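PDB 2ZCA: CRISPR-associated protein Cse2 from Thermus thermophilus, which probably takes part in type I-E CRISPR adaptive immunity against viruses and plasmids. Local coordinates for residues Arg99-Ile111 / Trp138-Ala150. Residues are numbered along the deposited sequence; the frame is centred on the assembly and turned at random.
Sequences RFLALLEADRDQI and WFSPERHVQARWA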
loop_
_atom_site.group_PDB
_atom_site.type_symbol
_atom_site.label_atom_id
_atom_site.label_comp_id
_atom_site.label_asym_id
_atom_site.label_seq_id
_atom_site.Cartn_x
_atom_site.Cartn_y
_atom_site.Cartn_z
ATOM N N ARG A 99 2.311 0.515 17.181
ATOM C CA ARG A 99 2.360 -0.187 15.905
ATOM C C ARG A 99 2.766 0.808 14.827
ATOM O O ARG A 99 3.528 0.482 13.919
ATOM C CB ARG A 99 1.000 -0.797 15.555
ATOM C CG ARG A 99 0.644 -2.028 16.364
ATOM C CD ARG A 99 -0.445 -2.836 15.668
ATOM N NE ARG A 99 -0.766 -4.065 16.386
ATOM C CZ ARG A 99 -1.420 -4.108 17.543
ATOM N NH1 ARG A 99 -1.830 -2.984 18.118
ATOM N NH2 ARG A 99 -1.659 -5.274 18.128
ATOM N N PHE A 100 2.246 2.026 14.934
ATOM C CA PHE A 100 2.570 3.071 13.973
ATOM C C PHE A 100 4.069 3.364 14.013
ATOM O O PHE A 100 4.725 3.424 12.977
ATOM C CB PHE A 100 1.779 4.347 14.287
ATOM C CG PHE A 100 2.213 5.543 13.484
ATOM C CD1 PHE A 100 2.069 5.560 12.098
ATOM C CD2 PHE A 100 2.791 6.645 14.111
ATOM C CE1 PHE A 100 2.493 6.653 11.349
ATOM C CE2 PHE A 100 3.221 7.748 13.368
ATOM C CZ PHE A 100 3.072 7.751 11.983
ATOM N N LEU A 101 4.622 3.545 15.206
ATOM C CA LEU A 101 6.054 3.825 15.303
ATOM C C LEU A 101 6.905 2.680 14.761
ATOM O O LEU A 101 7.927 2.913 14.115
ATOM C CB LEU A 101 6.442 4.140 16.749
ATOM C CG LEU A 101 5.834 5.454 17.255
ATOM C CD1 LEU A 101 6.216 5.673 18.711
ATOM C CD2 LEU A 101 6.315 6.613 16.396
ATOM N N ALA A 102 6.481 1.443 15.014
ATOM C CA ALA A 102 7.216 0.278 14.528
ATOM C C ALA A 102 7.156 0.227 13.005
ATOM O O ALA A 102 8.072 -0.272 12.347
ATOM C CB ALA A 102 6.633 -1.002 15.121
ATOM N N LEU A 103 6.062 0.735 12.449
ATOM C CA LEU A 103 5.896 0.772 11.003
ATOM C C LEU A 103 6.923 1.749 10.429
ATOM O O LEU A 103 7.627 1.439 9.465
ATOM C CB LEU A 103 4.475 1.217 10.650
ATOM C CG LEU A 103 4.151 1.357 9.164
ATOM C CD1 LEU A 103 4.479 0.063 8.443
ATOM C CD2 LEU A 103 2.682 1.721 9.000
ATOM N N LEU A 104 7.022 2.927 11.033
ATOM C CA LEU A 104 7.986 3.916 10.567
ATOM C C LEU A 104 9.418 3.385 10.686
ATOM O O LEU A 104 10.295 3.764 9.913
ATOM C CB LEU A 104 7.866 5.208 11.380
ATOM C CG LEU A 104 6.532 5.952 11.354
ATOM C CD1 LEU A 104 6.652 7.219 12.199
ATOM C CD2 LEU A 104 6.163 6.307 9.917
ATOM N N GLU A 105 9.645 2.500 11.651
ATOM C CA GLU A 105 10.978 1.941 11.890
ATOM C C GLU A 105 11.282 0.664 11.107
ATOM O O GLU A 105 12.396 0.152 11.170
ATOM C CB GLU A 105 11.151 1.661 13.390
ATOM C CG GLU A 105 11.001 2.898 14.266
ATOM C CD GLU A 105 10.539 2.580 15.682
ATOM O OE1 GLU A 105 10.338 1.387 16.007
ATOM O OE2 GLU A 105 10.371 3.536 16.470
ATOM N N ALA A 106 10.306 0.161 10.362
ATOM C CA ALA A 106 10.483 -1.076 9.604
ATOM C C ALA A 106 11.519 -1.006 8.488
ATOM O O ALA A 106 11.563 -0.037 7.725
ATOM C CB ALA A 106 9.139 -1.522 9.021
ATOM N N ASP A 107 12.353 -2.041 8.394
ATOM C CA ASP A 107 13.354 -2.092 7.334
ATOM C C ASP A 107 12.851 -2.992 6.208
ATOM O O ASP A 107 11.699 -3.428 6.223
ATOM C CB ASP A 107 14.715 -2.590 7.853
ATOM C CG ASP A 107 14.665 -3.999 8.413
ATOM O OD1 ASP A 107 13.835 -4.814 7.958
ATOM O OD2 ASP A 107 15.487 -4.296 9.305
ATOM N N ARG A 108 13.710 -3.273 5.235
ATOM C CA ARG A 108 13.316 -4.097 4.095
ATOM C C ARG A 108 12.669 -5.438 4.430
ATOM O O ARG A 108 11.789 -5.900 3.702
ATOM C CB ARG A 108 14.518 -4.335 3.176
ATOM C CG ARG A 108 14.997 -3.094 2.449
ATOM C CD ARG A 108 16.011 -3.440 1.368
ATOM N NE ARG A 108 16.427 -2.267 0.601
ATOM C CZ ARG A 108 17.143 -1.263 1.096
ATOM N NH1 ARG A 108 17.529 -1.282 2.365
ATOM N NH2 ARG A 108 17.481 -0.240 0.322
ATOM N N ASP A 109 13.088 -6.065 5.523
ATOM C CA ASP A 109 12.536 -7.368 5.887
ATOM C C ASP A 109 11.245 -7.314 6.701
ATOM O O ASP A 109 10.600 -8.339 6.919
ATOM C CB ASP A 109 13.578 -8.179 6.661
ATOM C CG ASP A 109 14.882 -8.325 5.906
ATOM O OD1 ASP A 109 14.843 -8.704 4.716
ATOM O OD2 ASP A 109 15.947 -8.065 6.505
ATOM N N GLN A 110 10.856 -6.119 7.131
ATOM C CA GLN A 110 9.661 -5.963 7.955
ATOM C C GLN A 110 8.525 -5.165 7.320
ATOM O O GLN A 110 7.360 -5.357 7.670
ATOM C CB GLN A 110 10.027 -5.264 9.267
ATOM C CG GLN A 110 11.232 -5.826 10.000
ATOM C CD GLN A 110 11.747 -4.862 11.055
ATOM O OE1 GLN A 110 12.185 -3.754 10.735
ATOM N NE2 GLN A 110 11.692 -5.276 12.319
ATOM N N ILE A 111 8.866 -4.266 6.404
ATOM C CA ILE A 111 7.871 -3.390 5.789
ATOM C C ILE A 111 6.623 -4.036 5.183
ATOM O O ILE A 111 5.513 -3.556 5.412
ATOM C CB ILE A 111 8.535 -2.449 4.741
ATOM C CG1 ILE A 111 7.516 -1.416 4.247
ATOM C CG2 ILE A 111 9.089 -3.250 3.578
ATOM C CD1 ILE A 111 6.925 -0.567 5.354
ATOM N N TRP A 138 10.420 4.632 0.267
ATOM C CA TRP A 138 10.615 4.218 1.651
ATOM C C TRP A 138 12.060 4.006 2.086
ATOM O O TRP A 138 12.401 4.239 3.247
ATOM C CB TRP A 138 9.810 2.941 1.912
ATOM C CG TRP A 138 9.646 2.611 3.366
ATOM C CD1 TRP A 138 10.426 1.775 4.116
ATOM C CD2 TRP A 138 8.633 3.111 4.245
ATOM N NE1 TRP A 138 9.956 1.723 5.410
ATOM C CE2 TRP A 138 8.858 2.535 5.515
ATOM C CE3 TRP A 138 7.556 3.992 4.082
ATOM C CZ2 TRP A 138 8.043 2.811 6.617
ATOM C CZ3 TRP A 138 6.743 4.268 5.184
ATOM C CH2 TRP A 138 6.995 3.676 6.433
ATOM N N PHE A 139 12.912 3.583 1.161
ATOM C CA PHE A 139 14.296 3.306 1.510
ATOM C C PHE A 139 15.297 4.424 1.284
ATOM O O PHE A 139 16.505 4.190 1.213
ATOM C CB PHE A 139 14.716 2.026 0.806
ATOM C CG PHE A 139 13.801 0.881 1.102
ATOM C CD1 PHE A 139 13.712 0.372 2.395
ATOM C CD2 PHE A 139 12.965 0.367 0.117
ATOM C CE1 PHE A 139 12.796 -0.631 2.705
ATOM C CE2 PHE A 139 12.045 -0.635 0.415
ATOM C CZ PHE A 139 11.960 -1.133 1.714
ATOM N N SER A 140 14.795 5.645 1.191
ATOM C CA SER A 140 15.672 6.792 1.021
ATOM C C SER A 140 16.502 6.946 2.294
ATOM O O SER A 140 15.979 6.835 3.403
ATOM C CB SER A 140 14.850 8.058 0.796
ATOM O OG SER A 140 15.667 9.207 0.937
ATOM N N PRO A 141 17.810 7.192 2.153
ATOM C CA PRO A 141 18.667 7.358 3.331
ATOM C C PRO A 141 18.119 8.418 4.290
ATOM O O PRO A 141 18.245 8.291 5.506
ATOM C CB PRO A 141 20.002 7.769 2.722
ATOM C CG PRO A 141 20.010 7.024 1.417
ATOM C CD PRO A 141 18.600 7.252 0.911
ATOM N N GLU A 142 17.504 9.457 3.725
ATOM C CA GLU A 142 16.934 10.564 4.497
ATOM C C GLU A 142 15.724 10.170 5.327
ATOM O O GLU A 142 15.407 10.839 6.312
ATOM C CB GLU A 142 16.452 11.681 3.577
ATOM C CG GLU A 142 17.425 12.216 2.573
ATOM C CD GLU A 142 16.699 13.032 1.527
ATOM O OE1 GLU A 142 15.835 13.851 1.916
ATOM O OE2 GLU A 142 16.981 12.849 0.325
ATOM N N ARG A 143 15.034 9.113 4.899
ATOM C CA ARG A 143 13.818 8.655 5.566
ATOM C C ARG A 143 12.824 9.818 5.597
ATOM O O ARG A 143 12.153 10.054 6.599
ATOM C CB ARG A 143 14.128 8.166 6.990
ATOM C CG ARG A 143 15.073 6.961 7.016
ATOM C CD ARG A 143 15.330 6.424 8.419
ATOM N NE ARG A 143 14.144 5.808 9.010
ATOM C CZ ARG A 143 13.380 6.389 9.927
ATOM N NH1 ARG A 143 13.680 7.603 10.364
ATOM N NH2 ARG A 143 12.315 5.754 10.408
ATOM N N HIS A 144 12.717 10.537 4.483
ATOM C CA HIS A 144 11.809 11.678 4.430
ATOM C C HIS A 144 10.343 11.272 4.457
ATOM O O HIS A 144 9.516 11.983 5.025
ATOM C CB HIS A 144 12.109 12.555 3.206
ATOM C CG HIS A 144 11.837 11.895 1.891
ATOM N ND1 HIS A 144 10.628 12.006 1.239
ATOM C CD2 HIS A 144 12.625 11.134 1.096
ATOM C CE1 HIS A 144 10.684 11.345 0.096
ATOM N NE2 HIS A 144 11.886 10.807 -0.015
ATOM N N VAL A 145 10.014 10.130 3.859
ATOM C CA VAL A 145 8.629 9.671 3.868
ATOM C C VAL A 145 8.209 9.377 5.307
ATOM O O VAL A 145 7.122 9.766 5.740
ATOM C CB VAL A 145 8.441 8.382 3.039
ATOM C CG1 VAL A 145 7.002 7.892 3.173
ATOM C CG2 VAL A 145 8.777 8.641 1.579
ATOM N N GLN A 146 9.074 8.688 6.043
ATOM C CA GLN A 146 8.776 8.345 7.430
ATOM C C GLN A 146 8.546 9.587 8.279
ATOM O O GLN A 146 7.636 9.620 9.111
ATOM C CB GLN A 146 9.909 7.509 8.028
ATOM C CG GLN A 146 10.002 6.104 7.452
ATOM C CD GLN A 146 10.798 6.023 6.157
ATOM O OE1 GLN A 146 11.003 7.020 5.468
ATOM N NE2 GLN A 146 11.242 4.815 5.819
ATOM N N ALA A 147 9.368 10.610 8.072
ATOM C CA ALA A 147 9.210 11.845 8.830
ATOM C C ALA A 147 7.881 12.511 8.483
ATOM O O ALA A 147 7.219 13.071 9.355
ATOM C CB ALA A 147 10.367 12.797 8.541
ATOM N N ARG A 148 7.487 12.444 7.213
ATOM C CA ARG A 148 6.229 13.059 6.792
ATOM C C ARG A 148 5.038 12.295 7.366
ATOM O O ARG A 148 4.010 12.893 7.691
ATOM C CB ARG A 148 6.119 13.107 5.265
ATOM C CG ARG A 148 5.182 14.207 4.763
ATOM C CD ARG A 148 4.697 13.942 3.344
ATOM N NE ARG A 148 3.662 12.912 3.326
ATOM C CZ ARG A 148 3.731 11.789 2.619
ATOM N NH1 ARG A 148 2.734 10.912 2.669
ATOM N NH2 ARG A 148 4.794 11.542 1.864
ATOM N N TRP A 149 5.168 10.977 7.486
ATOM C CA TRP A 149 4.084 10.184 8.054
ATOM C C TRP A 149 3.905 10.613 9.506
ATOM O O TRP A 149 2.782 10.760 9.991
ATOM C CB TRP A 149 4.410 8.689 7.977
ATOM C CG TRP A 149 4.084 8.085 6.646
ATOM C CD1 TRP A 149 4.124 8.706 5.430
ATOM C CD2 TRP A 149 3.697 6.730 6.391
ATOM N NE1 TRP A 149 3.785 7.821 4.431
ATOM C CE2 TRP A 149 3.518 6.600 4.994
ATOM C CE3 TRP A 149 3.484 5.611 7.207
ATOM C CZ2 TRP A 149 3.135 5.395 4.394
ATOM C CZ3 TRP A 149 3.101 4.410 6.608
ATOM C CH2 TRP A 149 2.931 4.315 5.214
ATOM N N ALA A 150 5.020 10.821 10.196
ATOM C CA ALA A 150 4.967 11.251 11.585
ATOM C C ALA A 150 4.254 12.599 11.659
ATOM O O ALA A 150 3.460 12.837 12.568
ATOM C CB ALA A 150 6.374 11.360 12.159
HETATM O O HOH W 1 11.864 2.705 8.071
#
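The indole of W138 has I111 CD1 over one face and Q146 NE2 over the other, both near the rim. I111 CD1 makes a CH-pi contact 4.0 Å from the centroid of the five-membered ring. At the indole edge lie the carbonyls of L103 and A106. W138 NE1 donates a weak but nearly straight hydrogen bond to A106 O (3.3 Å, 172°). The amide of Q146 is held in place: NE2 donates a hydrogen bond to W138 O at 2.9 Å, on a lone pair. The same nitrogen donates to a water that bridges to L104 O and A106 O. R143 NH2 also donates a hydrogen bond to L104 O at 2.9 Å, from above the carbonyl plane. The guanidinium of R108 lies flat on F139, off-centre, with planes 16° apart. I111 CG2 meets that ring at its edge. With CG beside the backbone N (chi1 -61°), L104 carries its methyls across to helix 144-155, where CD2 meets W149 CB at 3.5 Å. L103 CD2 reaches the edge of the W149 ring, whose NE1 donates a hydrogen bond to D134 OD2. F100 points its edge at W149 O and A150 CA, and stacks on Y153. This is antiparallel helix packing in the all-helical Cse2 fold: hydrogen bonds and one water tie the C-terminal end of helix 96-104 and its following loop to the start of helix 144-155 and its preceding loop.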